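Local atomic coordinates of ADP-dependent L-serine kinase SerK (Thermococcus kodakarensis KOD1, PDB entry 5X0E), a protein that uses ADP to phosphorylate free L-serine, yielding O-phospho-L-serine and AMP in the first step from serine towards cysteine. Residues A[39-44]-A[77-82]. The protein carries 1 engineered substitution. Numbering follows the deposited sequence.
Sequences AFIESV and LQKLGA. With AMP (adenosine monophosphate), chain B.
Phe40 reaches Leu77 with the rim of its ring: CZ lies 4.0 Å from Leu77 CG, the ring and the leucine chain running roughly perpendicular. Its CG stands anti to the backbone N (chi1 165°), which carries the ring off helix 34-47 into the space between the adenine and helix 71-80. One flank of the ring thus meets the leucine while another, through CD1, comes within 3.7 Å of AMP C4. The phenyl turns this CD1-CE1 edge to the face of the adenine, the two planes about perpendicular. Val44 CG1, one turn further along, packs on a face of the ring near its rim and also touches Leu80 CD1 at 3.9 Å; the compact, beta-branched valine can therefore pack against ring and leucine at once. With the ring cut back to an alanine here, the adenine face and Leu77 would probably be left with a gap between them, and Val44 CG1 without the surface it lies on.

Both helices belong to the ParB-like N-terminal domain, where they help form the ADP site; the nucleotide is also hydrogen-bonded by His72 and Arg73 at the start of helix 71-80. Ser43, an ADP-binding residue, gives its hydroxyl proton to AMP N7, with OG 2.9 Å from that nitrogen; chi1 of 172° turns the hydroxyl to the adenine.

Towards solvent the contact stays apolar. Ile41 and Leu80 lie alongside, pointing opposite ways, CG2 against CD2 at 4.1 Å, whereas the other isoleucine branch ends with CD1 3.9 Å from Lys79 CD. Lysine suits this margin because its methylenes cross the end of the isoleucine, touching it at CD, while the chain carries NZ on. Gly81 then ends helix 71-80 in a Schellman motif, with hydrogen bonds from Ala82 N to Leu77 O and from Gly81 N to Gln78 O; at its positive phi (95°) a CB would jam against the carbonyl O of Leu80.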
ATOM      1  N   ALA A  39      -0.194  -9.365 -10.291  1.00 14.01           N
ATOM      2  CA  ALA A  39      -1.492  -9.000 -10.862  1.00 13.38           C
ATOM      3  C   ALA A  39      -1.384  -7.829 -11.847  1.00 12.65           C
ATOM      4  O   ALA A  39      -2.015  -7.853 -12.904  1.00 12.40           O
ATOM      5  CB  ALA A  39      -2.501  -8.695  -9.756  1.00 13.13           C
ATOM      6  N   PHE A  40      -0.569  -6.821 -11.521  1.00 12.23           N
ATOM      7  CA  PHE A  40      -0.345  -5.713 -12.443  1.00 11.85           C
ATOM      8  C   PHE A  40       0.378  -6.179 -13.718  1.00 12.05           C
ATOM      9  O   PHE A  40      -0.015  -5.799 -14.831  1.00 11.74           O
ATOM     10  CB  PHE A  40       0.452  -4.554 -11.824  1.00 11.62           C
ATOM     11  CG  PHE A  40       0.980  -3.602 -12.867  1.00 11.60           C
ATOM     12  CD1 PHE A  40       0.107  -2.754 -13.544  1.00 11.82           C
ATOM     13  CD2 PHE A  40       2.317  -3.622 -13.249  1.00 11.49           C
ATOM     14  CE1 PHE A  40       0.566  -1.908 -14.546  1.00 11.73           C
ATOM     15  CE2 PHE A  40       2.779  -2.782 -14.250  1.00 11.63           C
ATOM     16  CZ  PHE A  40       1.906  -1.923 -14.896  1.00 11.56           C
ATOM     17  N   ILE A  41       1.438  -6.972 -13.548  1.00 12.29           N
ATOM     18  CA  ILE A  41       2.230  -7.446 -14.687  1.00 13.04           C
ATOM     19  C   ILE A  41       1.341  -8.238 -15.646  1.00 13.16           C
ATOM     20  O   ILE A  41       1.374  -8.003 -16.848  1.00 13.66           O
ATOM     21  CB  ILE A  41       3.473  -8.275 -14.255  1.00 12.94           C
ATOM     22  CG1 ILE A  41       4.482  -7.346 -13.565  1.00 12.91           C
ATOM     23  CG2 ILE A  41       4.103  -8.967 -15.474  1.00 12.89           C
ATOM     24  CD1 ILE A  41       5.677  -8.038 -12.950  1.00 12.93           C
ATOM     25  N   GLU A  42       0.565  -9.170 -15.110  1.00 13.95           N
ATOM     26  CA  GLU A  42      -0.365  -9.962 -15.925  1.00 14.65           C
ATOM     27  C   GLU A  42      -1.461  -9.106 -16.564  1.00 13.94           C
ATOM     28  O   GLU A  42      -1.783  -9.307 -17.741  1.00 14.10           O
ATOM     29  CB  GLU A  42      -1.010 -11.090 -15.098  1.00 15.67           C
ATOM     30  CG  GLU A  42      -0.048 -12.152 -14.596  1.00 16.91           C
ATOM     31  CD  GLU A  42       0.788 -12.770 -15.704  1.00 18.44           C
ATOM     32  OE1 GLU A  42       0.255 -13.651 -16.415  1.00 19.04           O
ATOM     33  OE2 GLU A  42       1.971 -12.357 -15.867  1.00 19.36           O
ATOM     34  N   SER A  43      -2.032  -8.166 -15.804  1.00 12.69           N
ATOM     35  CA  SER A  43      -3.044  -7.254 -16.372  1.00 12.34           C
ATOM     36  C   SER A  43      -2.511  -6.457 -17.554  1.00 12.04           C
ATOM     37  O   SER A  43      -3.118  -6.464 -18.618  1.00 11.44           O
ATOM     38  CB  SER A  43      -3.610  -6.298 -15.325  1.00 12.31           C
ATOM     39  OG  SER A  43      -4.444  -5.330 -15.934  1.00 12.03           O
ATOM     40  N   VAL A  44      -1.378  -5.783 -17.372  1.00 11.91           N
ATOM     41  CA  VAL A  44      -0.862  -4.871 -18.402  1.00 11.99           C
ATOM     42  C   VAL A  44      -0.340  -5.637 -19.630  1.00 12.13           C
ATOM     43  O   VAL A  44      -0.583  -5.215 -20.767  1.00 12.23           O
ATOM     44  CB  VAL A  44       0.179  -3.865 -17.836  1.00 11.71           C
ATOM     45  CG1 VAL A  44       1.536  -4.504 -17.597  1.00 11.69           C
ATOM     46  CG2 VAL A  44       0.322  -2.654 -18.752  1.00 11.71           C
ATOM     47  N   LEU A  77       6.741  -2.389 -14.462  1.00 13.41           N
ATOM     48  CA  LEU A  77       7.204  -1.838 -15.739  1.00 14.16           C
ATOM     49  C   LEU A  77       8.736  -1.950 -15.907  1.00 15.35           C
ATOM     50  O   LEU A  77       9.203  -2.301 -16.994  1.00 14.63           O
ATOM     51  CB  LEU A  77       6.739  -0.386 -15.918  1.00 13.69           C
ATOM     52  CG  LEU A  77       5.241  -0.202 -16.177  1.00 13.59           C
ATOM     53  CD1 LEU A  77       4.869   1.268 -16.170  1.00 13.46           C
ATOM     54  CD2 LEU A  77       4.819  -0.874 -17.481  1.00 13.96           C
ATOM     55  N   GLN A  78       9.490  -1.671 -14.836  1.00 16.71           N
ATOM     56  CA  GLN A  78      10.963  -1.832 -14.854  1.00 18.19           C
ATOM     57  C   GLN A  78      11.350  -3.284 -15.108  1.00 18.91           C
ATOM     58  O   GLN A  78      12.265  -3.560 -15.888  1.00 18.08           O
ATOM     59  CB  GLN A  78      11.607  -1.332 -13.557  1.00 19.37           C
ATOM     60  CG  GLN A  78      11.670   0.185 -13.477  1.00 20.78           C
ATOM     61  CD  GLN A  78      12.657   0.681 -12.450  1.00 22.71           C
ATOM     62  OE1 GLN A  78      12.669   0.214 -11.310  1.00 23.69           O
ATOM     63  NE2 GLN A  78      13.489   1.644 -12.842  1.00 23.68           N
ATOM     64  N   LYS A  79      10.609  -4.197 -14.485  1.00 19.31           N
ATOM     65  CA  LYS A  79      10.813  -5.637 -14.657  1.00 20.22           C
ATOM     66  C   LYS A  79      10.577  -6.070 -16.102  1.00 19.25           C
ATOM     67  O   LYS A  79      11.319  -6.888 -16.643  1.00 17.66           O
ATOM     68  CB  LYS A  79       9.871  -6.413 -13.737  1.00 22.50           C
ATOM     69  CG  LYS A  79      10.494  -7.601 -13.055  1.00 24.97           C
ATOM     70  CD  LYS A  79       9.518  -8.185 -12.056  1.00 26.67           C
ATOM     71  CE  LYS A  79      10.234  -8.865 -10.916  1.00 29.02           C
ATOM     72  NZ  LYS A  79       9.251  -9.639 -10.110  1.00 30.15           N
ATOM     73  N   LEU A  80       9.526  -5.519 -16.705  1.00 18.10           N
ATOM     74  CA  LEU A  80       9.195  -5.756 -18.116  1.00 17.51           C
ATOM     75  C   LEU A  80      10.162  -5.100 -19.113  1.00 17.36           C
ATOM     76  O   LEU A  80      10.124  -5.423 -20.298  1.00 17.88           O
ATOM     77  CB  LEU A  80       7.770  -5.262 -18.402  1.00 17.46           C
ATOM     78  CG  LEU A  80       6.672  -6.080 -17.733  1.00 17.32           C
ATOM     79  CD1 LEU A  80       5.345  -5.326 -17.765  1.00 17.45           C
ATOM     80  CD2 LEU A  80       6.538  -7.450 -18.378  1.00 17.78           C
ATOM     81  N   GLY A  81      10.970  -4.145 -18.646  1.00 16.79           N
ATOM     82  CA  GLY A  81      11.952  -3.443 -19.474  1.00 16.57           C
ATOM     83  C   GLY A  81      11.438  -2.133 -20.047  1.00 15.97           C
ATOM     84  O   GLY A  81      12.075  -1.559 -20.920  1.00 14.51           O
ATOM     85  N   ALA A  82      10.285  -1.661 -19.561  1.00 15.86           N
ATOM     86  CA  ALA A  82       9.736  -0.371 -20.005  1.00 16.06           C
ATOM     87  C   ALA A  82      10.570   0.787 -19.448  1.00 15.91           C
ATOM     88  O   ALA A  82      11.343   0.617 -18.501  1.00 15.96           O
ATOM     89  CB  ALA A  82       8.265  -0.234 -19.616  1.00 16.05           C
TER
HETATM   90  P   AMP B 301       0.392   0.379  -7.489  1.00 10.02           P
HETATM   91  O1P AMP B 301       0.958   0.486  -8.895  1.00  9.37           O
HETATM   92  O2P AMP B 301       1.415   0.109  -6.404  1.00  9.92           O
HETATM   93  O3P AMP B 301      -0.567   1.485  -7.198  1.00  9.82           O
HETATM   94  O5' AMP B 301      -0.484  -0.973  -7.509  1.00 10.13           O
HETATM   95  C5' AMP B 301      -0.983  -1.565  -8.705  1.00 10.75           C
HETATM   96  C4' AMP B 301      -1.985  -0.651  -9.407  1.00 10.95           C
HETATM   97  O4' AMP B 301      -2.055  -1.025 -10.775  1.00 11.57           O
HETATM   98  C3' AMP B 301      -3.414  -0.736  -8.875  1.00 11.25           C
HETATM   99  O3' AMP B 301      -3.864   0.588  -8.615  1.00 10.57           O
HETATM  100  C2' AMP B 301      -4.211  -1.360  -9.998  1.00 11.35           C
HETATM  101  O2' AMP B 301      -5.525  -0.818 -10.038  1.00 12.11           O
HETATM  102  C1' AMP B 301      -3.407  -0.923 -11.206  1.00 11.58           C
HETATM  103  N9  AMP B 301      -3.557  -1.672 -12.484  1.00 11.36           N
HETATM  104  C8  AMP B 301      -4.008  -2.922 -12.713  1.00 11.19           C
HETATM  105  N7  AMP B 301      -3.984  -3.212 -14.041  1.00 11.12           N
HETATM  106  C5  AMP B 301      -3.474  -2.125 -14.657  1.00 10.82           C
HETATM  107  C6  AMP B 301      -3.175  -1.720 -16.040  1.00 10.42           C
HETATM  108  N6  AMP B 301      -3.384  -2.570 -17.054  1.00 10.32           N
HETATM  109  N1  AMP B 301      -2.662  -0.476 -16.243  1.00 10.81           N
HETATM  110  C2  AMP B 301      -2.440   0.405 -15.232  1.00 10.72           C
HETATM  111  N3  AMP B 301      -2.707   0.097 -13.962  1.00 10.50           N
HETATM  112  C4  AMP B 301      -3.209  -1.115 -13.630  1.00 10.76           C